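Local structure of lasso peptide isopeptidase AtxE2 (Asticcacaulis excentricus, 5TXE) at residues L431-Q437 and G461-F467; F543-V547 and W656-L661; K626-L630 and R677-L681. The protein hydrolyses the isopeptide bond of the lasso peptides astexin-2 and astexin-3, recognising mainly the loop of their knotted structure and converting them to linear peptides. The protein carries 1 engineered substitution. Residues are numbered along the deposited sequence.

Contact 1 (L431-Q437 and G461-F467); sequences LPLVIVQ and GFAVLSF
Parallel strands joined by a helix form the beta-alpha-beta unit, the repeating element of the alpha/beta-hydrolase sheet, and strands 431-436 and 463-467, linked through helix 454-459, illustrate how such a pair is zipped together. Their axes approach to 4.7 Å at a crossing angle of -23°, and the register is one to one, Leu433 facing Ala463 and Val436 facing Ser466. Gly461 (phi 105°) closes the helix in a Schellman motif, after which the chain turns extended. Ala463, Leu465 and Val434 lose most surface. Each uses both its NH and its CO across the gap, as alternate residues do in parallel pairing: Ala463 N donates to Pro432 O (3.0 Å), Val434 N to Ala463 O (2.9 Å), Leu465 N to Val434 O (3.0 Å) and Val436 N to Leu465 O (2.9 Å). Ala463 and Leu465 (chi1 t, chi2 p) share one face with Leu433 and Ile435. Leu433, also t and p, sets CD1 3.8 Å from Ala463 CB and 4.0 Å from Leu465 CB. Val434 (t) lies on the other face with Val464 and Val436, under helices 454-459 and 643-662; its CG2 makes an off-centre CH-pi contact, 4.1 Å from the Phe462 ring centroid. At the C-terminal end, Gln437, whose amide NE2 is held by Thr524 O, precedes Tyr438, the residue that stabilises the alkoxide intermediate, so the pairing runs up to the catalytic site. The last rung there is Phe467 N to Val436 O, 2.8 Å.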
loop_
_atom_site.group_PDB
_atom_site.type_symbol
_atom_site.label_atom_id
_atom_site.label_comp_id
_atom_site.label_asym_id
_atom_site.label_seq_id
_atom_site.Cartn_x
_atom_site.Cartn_y
_atom_site.Cartn_z
ATOM N N LEU A 431 -27.659 -12.940 1.079
ATOM C CA LEU A 431 -27.239 -11.656 0.451
ATOM C C LEU A 431 -26.418 -11.795 -0.848
ATOM O O LEU A 431 -25.757 -12.778 -1.049
ATOM C CB LEU A 431 -26.386 -10.879 1.423
ATOM C CG LEU A 431 -27.115 -10.469 2.701
ATOM C CD1 LEU A 431 -26.090 -10.002 3.690
ATOM C CD2 LEU A 431 -28.142 -9.360 2.479
ATOM N N PRO A 432 -26.464 -10.781 -1.722
ATOM C CA PRO A 432 -25.426 -10.712 -2.758
ATOM C C PRO A 432 -24.088 -10.379 -2.099
ATOM O O PRO A 432 -24.028 -9.781 -1.027
ATOM C CB PRO A 432 -25.917 -9.596 -3.662
ATOM C CG PRO A 432 -26.649 -8.665 -2.736
ATOM C CD PRO A 432 -27.342 -9.598 -1.728
ATOM N N LEU A 433 -23.027 -10.858 -2.694
ATOM C CA LEU A 433 -21.713 -10.714 -2.162
ATOM C C LEU A 433 -20.818 -9.914 -3.095
ATOM O O LEU A 433 -20.815 -10.128 -4.329
ATOM C CB LEU A 433 -21.125 -12.104 -2.030
ATOM C CG LEU A 433 -19.675 -12.200 -1.516
ATOM C CD1 LEU A 433 -19.475 -11.671 -0.128
ATOM C CD2 LEU A 433 -19.175 -13.628 -1.582
ATOM N N VAL A 434 -19.992 -9.062 -2.510
ATOM C CA VAL A 434 -18.938 -8.381 -3.267
ATOM C C VAL A 434 -17.600 -8.684 -2.611
ATOM O O VAL A 434 -17.444 -8.556 -1.389
ATOM C CB VAL A 434 -19.167 -6.859 -3.291
ATOM C CG1 VAL A 434 -17.970 -6.160 -3.915
ATOM C CG2 VAL A 434 -20.454 -6.553 -4.036
ATOM N N ILE A 435 -16.631 -9.068 -3.424
ATOM C CA ILE A 435 -15.288 -9.406 -2.950
ATOM C C ILE A 435 -14.332 -8.242 -3.241
ATOM O O ILE A 435 -14.252 -7.774 -4.391
ATOM C CB ILE A 435 -14.789 -10.676 -3.618
ATOM C CG1 ILE A 435 -15.747 -11.838 -3.321
ATOM C CG2 ILE A 435 -13.426 -11.001 -3.120
ATOM C CD1 ILE A 435 -15.497 -13.055 -4.184
ATOM N N VAL A 436 -13.662 -7.771 -2.179
ATOM C CA VAL A 436 -12.664 -6.727 -2.220
ATOM C C VAL A 436 -11.314 -7.373 -1.852
ATOM O O VAL A 436 -11.255 -8.137 -0.888
ATOM C CB VAL A 436 -13.006 -5.616 -1.275
ATOM C CG1 VAL A 436 -11.950 -4.544 -1.238
ATOM C CG2 VAL A 436 -14.315 -5.023 -1.637
ATOM N N GLN A 437 -10.252 -7.068 -2.607
ATOM C CA GLN A 437 -8.949 -7.647 -2.414
ATOM C C GLN A 437 -7.854 -6.570 -2.145
ATOM O O GLN A 437 -8.079 -5.397 -2.395
ATOM C CB GLN A 437 -8.550 -8.404 -3.681
ATOM C CG GLN A 437 -9.605 -9.273 -4.298
ATOM C CD GLN A 437 -9.048 -10.003 -5.502
ATOM O OE1 GLN A 437 -8.195 -10.893 -5.368
ATOM N NE2 GLN A 437 -9.486 -9.611 -6.687
ATOM N N GLY A 461 -26.324 -2.973 1.534
ATOM C CA GLY A 461 -27.036 -4.249 1.521
ATOM C C GLY A 461 -26.261 -5.442 1.008
ATOM O O GLY A 461 -26.822 -6.502 0.817
ATOM N N PHE A 462 -24.963 -5.285 0.760
ATOM C CA PHE A 462 -24.132 -6.400 0.331
ATOM C C PHE A 462 -23.411 -7.030 1.505
ATOM O O PHE A 462 -23.073 -6.346 2.471
ATOM C CB PHE A 462 -23.069 -5.925 -0.657
ATOM C CG PHE A 462 -23.629 -5.433 -1.936
ATOM C CD1 PHE A 462 -23.930 -6.318 -2.939
ATOM C CD2 PHE A 462 -23.853 -4.091 -2.123
ATOM C CE1 PHE A 462 -24.461 -5.864 -4.121
ATOM C CE2 PHE A 462 -24.377 -3.610 -3.307
ATOM C CZ PHE A 462 -24.677 -4.484 -4.303
ATOM N N ALA A 463 -23.189 -8.345 1.414
ATOM C CA ALA A 463 -22.130 -8.981 2.178
ATOM C C ALA A 463 -20.865 -8.638 1.437
ATOM O O ALA A 463 -20.860 -8.644 0.190
ATOM C CB ALA A 463 -22.279 -10.496 2.196
ATOM N N VAL A 464 -19.824 -8.329 2.188
ATOM C CA VAL A 464 -18.544 -7.990 1.598
ATOM C C VAL A 464 -17.481 -8.912 2.192
ATOM O O VAL A 464 -17.393 -9.078 3.407
ATOM C CB VAL A 464 -18.133 -6.535 1.882
ATOM C CG1 VAL A 464 -16.834 -6.218 1.165
ATOM C CG2 VAL A 464 -19.202 -5.594 1.440
ATOM N N LEU A 465 -16.741 -9.543 1.316
ATOM C CA LEU A 465 -15.617 -10.323 1.698
ATOM C C LEU A 465 -14.389 -9.497 1.427
ATOM O O LEU A 465 -14.030 -9.259 0.280
ATOM C CB LEU A 465 -15.583 -11.621 0.916
ATOM C CG LEU A 465 -14.403 -12.539 1.187
ATOM C CD1 LEU A 465 -14.396 -13.071 2.589
ATOM C CD2 LEU A 465 -14.471 -13.698 0.202
ATOM N N SER A 466 -13.734 -9.105 2.495
ATOM C CA SER A 466 -12.445 -8.458 2.446
ATOM C C SER A 466 -11.393 -9.555 2.492
ATOM O O SER A 466 -11.021 -10.057 3.561
ATOM C CB SER A 466 -12.308 -7.500 3.629
ATOM O OG SER A 466 -11.093 -6.807 3.591
ATOM N N PHE A 467 -10.921 -9.900 1.302
ATOM C CA PHE A 467 -10.012 -11.009 1.045
ATOM C C PHE A 467 -8.588 -10.701 1.326
ATOM O O PHE A 467 -8.079 -9.702 0.876
ATOM C CB PHE A 467 -10.079 -11.319 -0.443
ATOM C CG PHE A 467 -9.263 -12.480 -0.891
ATOM C CD1 PHE A 467 -9.329 -13.702 -0.246
ATOM C CD2 PHE A 467 -8.513 -12.378 -2.033
ATOM C CE1 PHE A 467 -8.581 -14.792 -0.696
ATOM C CE2 PHE A 467 -7.775 -13.466 -2.511
ATOM C CZ PHE A 467 -7.828 -14.681 -1.850
#

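Contact 2 (F543-V547 and W656-L661); sequences FAAAV and WFRFWL
Ala545 CB sits at the apolar centre of this strand-helix contact, pointing toward helix 656-661 and touching Phe657 CE1 (3.9 Å), Trp660 CB (4.0 Å) and Leu661 CD2 (4.1 Å). A methyl group is small enough to let the helix ride close: the axes of strand 545-547 and the helical segment come within 9.0 Å, running nearly antiparallel at 167°, and the CA atoms of Ala545 and Trp660 are 6.6 Å apart. Ala544, just before the strand, adds its CB 3.8 Å from Leu661 CD2. Leu661 (chi1 m, chi2 t) and Phe657 (chi1 m) both leave the helix sideways, yet their ends swing back to the strand. Helices packed on both faces of a mostly parallel sheet make up the alpha/beta-hydrolase fold; here helix 643-662 covers strand 545-548, which lies between strands 521-525 and 602-607 and hydrogen-bonds to both through its backbone. Further along, Val547 (chi1 t) rests CG2 against two rings, 3.8 Å from Phe657 CZ and 3.5 Å from Trp656 CD1. The CA-to-CB bond of Trp656 points toward the strand, and with chi1 t its NE1 comes within reach of the backbone, while Trp678 of the following helix meets its ring edge-to-face. The polar edge is reached where Trp656 NE1 donates a weak hydrogen bond to Ala546 O, 3.1 Å long with an N-H...O angle of only 125°.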
loop_
_atom_site.group_PDB
_atom_site.type_symbol
_atom_site.label_atom_id
_atom_site.label_comp_id
_atom_site.label_asym_id
_atom_site.label_seq_id
_atom_site.Cartn_x
_atom_site.Cartn_y
_atom_site.Cartn_z
ATOM N N PHE A 543 -18.627 -15.720 -11.087
ATOM C CA PHE A 543 -18.857 -14.282 -10.823
ATOM C C PHE A 543 -19.926 -13.672 -11.683
ATOM O O PHE A 543 -19.896 -13.791 -12.867
ATOM C CB PHE A 543 -17.518 -13.570 -10.962
ATOM C CG PHE A 543 -16.487 -14.150 -10.054
ATOM C CD1 PHE A 543 -16.585 -13.954 -8.694
ATOM C CD2 PHE A 543 -15.476 -14.890 -10.528
ATOM C CE1 PHE A 543 -15.666 -14.481 -7.846
ATOM C CE2 PHE A 543 -14.554 -15.436 -9.679
ATOM C CZ PHE A 543 -14.654 -15.217 -8.342
ATOM N N ALA A 544 -20.888 -12.994 -11.094
ATOM C CA ALA A 544 -21.943 -12.420 -11.879
ATOM C C ALA A 544 -21.679 -10.949 -12.308
ATOM O O ALA A 544 -22.464 -10.383 -13.100
ATOM C CB ALA A 544 -23.220 -12.475 -11.095
ATOM N N ALA A 545 -20.663 -10.319 -11.729
ATOM C CA ALA A 545 -20.266 -8.924 -12.095
ATOM C C ALA A 545 -18.883 -8.625 -11.560
ATOM O O ALA A 545 -18.448 -9.270 -10.578
ATOM C CB ALA A 545 -21.271 -7.929 -11.587
ATOM N N ALA A 546 -18.160 -7.740 -12.240
ATOM C CA ALA A 546 -16.825 -7.404 -11.819
ATOM C C ALA A 546 -16.474 -5.954 -12.083
ATOM O O ALA A 546 -17.081 -5.310 -12.959
ATOM C CB ALA A 546 -15.830 -8.328 -12.454
ATOM N N VAL A 547 -15.529 -5.449 -11.281
ATOM C CA VAL A 547 -14.935 -4.175 -11.434
ATOM C C VAL A 547 -13.441 -4.351 -11.305
ATOM O O VAL A 547 -12.987 -5.110 -10.464
ATOM C CB VAL A 547 -15.415 -3.199 -10.374
ATOM C CG1 VAL A 547 -14.714 -1.851 -10.549
ATOM C CG2 VAL A 547 -16.928 -3.000 -10.502
ATOM N N TRP A 656 -22.820 0.062 -9.783
ATOM C CA TRP A 656 -22.660 -1.030 -10.715
ATOM C C TRP A 656 -23.140 -2.326 -10.074
ATOM O O TRP A 656 -23.895 -3.073 -10.700
ATOM C CB TRP A 656 -21.216 -1.156 -11.120
ATOM C CG TRP A 656 -20.840 -2.224 -12.037
ATOM C CD1 TRP A 656 -20.203 -3.371 -11.702
ATOM C CD2 TRP A 656 -20.892 -2.206 -13.443
ATOM N NE1 TRP A 656 -19.896 -4.102 -12.807
ATOM C CE2 TRP A 656 -20.319 -3.415 -13.904
ATOM C CE3 TRP A 656 -21.405 -1.316 -14.375
ATOM C CZ2 TRP A 656 -20.263 -3.753 -15.233
ATOM C CZ3 TRP A 656 -21.302 -1.647 -15.735
ATOM C CH2 TRP A 656 -20.699 -2.814 -16.151
ATOM N N PHE A 657 -22.637 -2.620 -8.882
ATOM C CA PHE A 657 -23.072 -3.832 -8.188
ATOM C C PHE A 657 -24.563 -3.827 -7.788
ATOM O O PHE A 657 -25.236 -4.847 -7.912
ATOM C CB PHE A 657 -22.181 -4.129 -7.023
ATOM C CG PHE A 657 -20.822 -4.671 -7.410
ATOM C CD1 PHE A 657 -20.712 -5.716 -8.260
ATOM C CD2 PHE A 657 -19.685 -4.056 -6.987
ATOM C CE1 PHE A 657 -19.475 -6.174 -8.659
ATOM C CE2 PHE A 657 -18.436 -4.516 -7.349
ATOM C CZ PHE A 657 -18.331 -5.597 -8.158
ATOM N N ARG A 658 -25.110 -2.686 -7.407
ATOM C CA ARG A 658 -26.555 -2.607 -7.175
ATOM C C ARG A 658 -27.348 -2.913 -8.430
ATOM O O ARG A 658 -28.387 -3.587 -8.369
ATOM C CB ARG A 658 -26.987 -1.249 -6.663
ATOM C CG ARG A 658 -26.543 -0.992 -5.251
ATOM C CD ARG A 658 -27.053 0.360 -4.715
ATOM N NE ARG A 658 -28.465 0.268 -4.405
ATOM C CZ ARG A 658 -29.421 1.110 -4.788
ATOM N NH1 ARG A 658 -29.166 2.230 -5.460
ATOM N NH2 ARG A 658 -30.663 0.831 -4.436
ATOM N N PHE A 659 -26.856 -2.448 -9.578
ATOM C CA PHE A 659 -27.536 -2.660 -10.831
ATOM C C PHE A 659 -27.515 -4.143 -11.211
ATOM O O PHE A 659 -28.562 -4.704 -11.504
ATOM C CB PHE A 659 -26.950 -1.763 -11.963
ATOM C CG PHE A 659 -27.594 -1.955 -13.332
ATOM C CD1 PHE A 659 -28.721 -1.286 -13.675
ATOM C CD2 PHE A 659 -27.054 -2.831 -14.237
ATOM C CE1 PHE A 659 -29.324 -1.498 -14.910
ATOM C CE2 PHE A 659 -27.613 -3.018 -15.473
ATOM C CZ PHE A 659 -28.745 -2.352 -15.813
ATOM N N TRP A 660 -26.346 -4.771 -11.234
ATOM C CA TRP A 660 -26.248 -6.097 -11.740
ATOM C C TRP A 660 -26.579 -7.139 -10.736
ATOM O O TRP A 660 -27.053 -8.200 -11.135
ATOM C CB TRP A 660 -24.871 -6.399 -12.232
ATOM C CG TRP A 660 -24.471 -5.552 -13.404
ATOM C CD1 TRP A 660 -23.622 -4.487 -13.395
ATOM C CD2 TRP A 660 -24.864 -5.755 -14.754
ATOM N NE1 TRP A 660 -23.447 -4.019 -14.683
ATOM C CE2 TRP A 660 -24.215 -4.781 -15.529
ATOM C CE3 TRP A 660 -25.721 -6.669 -15.381
ATOM C CZ2 TRP A 660 -24.386 -4.688 -16.886
ATOM C CZ3 TRP A 660 -25.901 -6.578 -16.735
ATOM C CH2 TRP A 660 -25.234 -5.577 -17.479
ATOM N N LEU A 661 -26.318 -6.902 -9.448
ATOM C CA LEU A 661 -26.570 -7.924 -8.438
ATOM C C LEU A 661 -27.840 -7.732 -7.651
ATOM O O LEU A 661 -28.263 -8.679 -7.049
ATOM C CB LEU A 661 -25.431 -8.036 -7.437
ATOM C CG LEU A 661 -24.053 -8.265 -8.020
ATOM C CD1 LEU A 661 -23.019 -8.281 -6.900
ATOM C CD2 LEU A 661 -23.901 -9.515 -8.837
#

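Contact 3 (K626-L630 and R677-L681); sequences KPVEL and RWRAL
How far a side chain must extend to bridge a strand and a helix is well seen at Glu629. With chi1 and chi2 both t, it stretches from strand 628-630 toward helix 677-681, whose axis lies 9.8 Å away at 147°, and buries more surface than any other residue here. Its carboxylate serves two donors. Arg677 NH1 forms a salt bridge, 3.0 Å from Glu629 OE2 in a nearly straight hydrogen bond and 2.7 Å from Glu629 OE1 in a bent, weak one; the Arg677 chi1 of -113° falls between rotamer wells. Trp678 (chi1 m, chi2 -6°) brings its indole edge round so that NE1 donates to Glu629 OE1 at 3.0 Å and 175°. One helical turn on, Leu681 (chi1 m, chi2 t) packs on the aliphatic part of Glu629, CD1 4.3 Å from Glu629 CB, and on Pro627, CB to CB 4.1 Å; its CD2 lies 3.7 Å from Val628 O. Pro627 centres an inverse gamma turn, closed by a weak 3.0 Å bond from Val628 N to Lys626 O, that leads into the strand. Thus helix 672-684 near the C terminus is fastened to strand 628-633, the edge of the parallel part of an alpha/beta-hydrolase sheet.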
loop_
_atom_site.group_PDB
_atom_site.type_symbol
_atom_site.label_atom_id
_atom_site.label_comp_id
_atom_site.label_asym_id
_atom_site.label_seq_id
_atom_site.Cartn_x
_atom_site.Cartn_y
_atom_site.Cartn_z
ATOM N N LYS A 626 -20.080 -7.886 -25.619
ATOM C CA LYS A 626 -20.085 -8.192 -24.222
ATOM C C LYS A 626 -20.385 -6.956 -23.409
ATOM O O LYS A 626 -20.110 -5.827 -23.843
ATOM C CB LYS A 626 -18.717 -8.799 -23.844
ATOM C CG LYS A 626 -18.386 -9.994 -24.729
ATOM C CD LYS A 626 -19.501 -11.069 -24.650
ATOM C CE LYS A 626 -19.213 -12.261 -25.538
ATOM N NZ LYS A 626 -20.234 -13.348 -25.438
ATOM N N PRO A 627 -20.914 -7.154 -22.194
ATOM C CA PRO A 627 -21.243 -6.024 -21.308
ATOM C C PRO A 627 -20.057 -5.463 -20.521
ATOM O O PRO A 627 -19.946 -5.698 -19.334
ATOM C CB PRO A 627 -22.259 -6.621 -20.367
ATOM C CG PRO A 627 -21.917 -8.087 -20.314
ATOM C CD PRO A 627 -21.296 -8.450 -21.610
ATOM N N VAL A 628 -19.244 -4.659 -21.207
ATOM C CA VAL A 628 -18.039 -4.077 -20.685
ATOM C C VAL A 628 -18.177 -2.531 -20.785
ATOM O O VAL A 628 -18.815 -2.014 -21.690
ATOM C CB VAL A 628 -16.836 -4.542 -21.488
ATOM C CG1 VAL A 628 -16.913 -4.063 -22.918
ATOM C CG2 VAL A 628 -15.512 -4.058 -20.901
ATOM N N GLU A 629 -17.591 -1.817 -19.839
ATOM C CA GLU A 629 -17.553 -0.347 -19.870
ATOM C C GLU A 629 -16.222 0.060 -19.278
ATOM O O GLU A 629 -15.723 -0.553 -18.316
ATOM C CB GLU A 629 -18.698 0.245 -19.068
ATOM C CG GLU A 629 -18.673 1.752 -19.021
ATOM C CD GLU A 629 -19.973 2.379 -18.585
ATOM O OE1 GLU A 629 -20.038 2.920 -17.458
ATOM O OE2 GLU A 629 -20.943 2.366 -19.371
ATOM N N LEU A 630 -15.643 1.096 -19.882
ATOM C CA LEU A 630 -14.343 1.633 -19.485
ATOM C C LEU A 630 -14.495 3.113 -19.173
ATOM O O LEU A 630 -15.084 3.892 -19.955
ATOM C CB LEU A 630 -13.336 1.439 -20.636
ATOM C CG LEU A 630 -11.998 2.187 -20.614
ATOM C CD1 LEU A 630 -11.153 1.739 -19.430
ATOM C CD2 LEU A 630 -11.178 1.918 -21.844
ATOM N N ARG A 677 -27.052 3.573 -20.431
ATOM C CA ARG A 677 -25.958 2.816 -20.965
ATOM C C ARG A 677 -25.953 1.389 -20.413
ATOM O O ARG A 677 -25.765 0.446 -21.134
ATOM C CB ARG A 677 -24.684 3.479 -20.508
ATOM C CG ARG A 677 -23.836 4.125 -21.561
ATOM C CD ARG A 677 -22.483 4.404 -20.938
ATOM N NE ARG A 677 -22.645 5.591 -20.191
ATOM C CZ ARG A 677 -22.273 5.871 -18.952
ATOM N NH1 ARG A 677 -21.616 5.042 -18.145
ATOM N NH2 ARG A 677 -22.558 7.095 -18.544
ATOM N N TRP A 678 -26.151 1.245 -19.110
ATOM C CA TRP A 678 -26.056 -0.057 -18.500
ATOM C C TRP A 678 -27.267 -0.931 -18.874
ATOM O O TRP A 678 -27.133 -2.150 -19.056
ATOM C CB TRP A 678 -25.913 0.069 -16.993
ATOM C CG TRP A 678 -24.657 0.752 -16.550
ATOM C CD1 TRP A 678 -23.626 1.157 -17.331
ATOM C CD2 TRP A 678 -24.317 1.104 -15.228
ATOM N NE1 TRP A 678 -22.667 1.745 -16.580
ATOM C CE2 TRP A 678 -23.082 1.759 -15.277
ATOM C CE3 TRP A 678 -24.944 0.943 -13.993
ATOM C CZ2 TRP A 678 -22.433 2.200 -14.160
ATOM C CZ3 TRP A 678 -24.278 1.419 -12.853
ATOM C CH2 TRP A 678 -23.043 2.009 -12.948
ATOM N N ARG A 679 -28.426 -0.321 -19.074
ATOM C CA ARG A 679 -29.582 -1.106 -19.626
ATOM C C ARG A 679 -29.273 -1.614 -21.012
ATOM O O ARG A 679 -29.545 -2.785 -21.326
ATOM C CB ARG A 679 -30.875 -0.307 -19.581
ATOM C CG ARG A 679 -31.393 -0.252 -18.160
ATOM C CD ARG A 679 -32.812 0.280 -18.008
ATOM N NE ARG A 679 -32.791 1.729 -18.080
ATOM C CZ ARG A 679 -32.789 2.559 -17.035
ATOM N NH1 ARG A 679 -32.887 2.141 -15.753
ATOM N NH2 ARG A 679 -32.705 3.842 -17.292
ATOM N N ALA A 680 -28.609 -0.790 -21.812
ATOM C CA ALA A 680 -28.201 -1.259 -23.123
ATOM C C ALA A 680 -27.174 -2.386 -23.001
ATOM O O ALA A 680 -27.173 -3.296 -23.837
ATOM C CB ALA A 680 -27.660 -0.111 -23.994
ATOM N N LEU A 681 -26.273 -2.321 -22.019
ATOM C CA LEU A 681 -25.306 -3.412 -21.874
ATOM C C LEU A 681 -26.031 -4.738 -21.548
ATOM O O LEU A 681 -25.690 -5.805 -22.035
ATOM C CB LEU A 681 -24.277 -3.122 -20.781
ATOM C CG LEU A 681 -23.284 -1.985 -21.045
ATOM C CD1 LEU A 681 -22.357 -1.858 -19.853
ATOM C CD2 LEU A 681 -22.453 -2.194 -22.315
#

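Overall arrangement
Followed from the N terminus, contact 1 closes first, a short loop of 23 residues containing helix 454-459, and is complete before the chain passes the nucleophile position, here the engineered Ala527. Contact 2 then opens at 543-547 and contact 3 at 626-630; helix 643-662 closes contact 2 and helix 672-684 contact 3, so these two loops cross. Glu610 and His638, inferred charge-relay residues, both lie within the loop of contact 2. Contact 2 touches both neighbours: Phe657 packs on Phe462 of contact 1, and Trp656 and Phe659 on the helix of contact 3. Contact 1 joins two strands within the sheet, while contacts 2 and 3 tie it, out to edge strand 628-633, to helices 643-662 and 672-684.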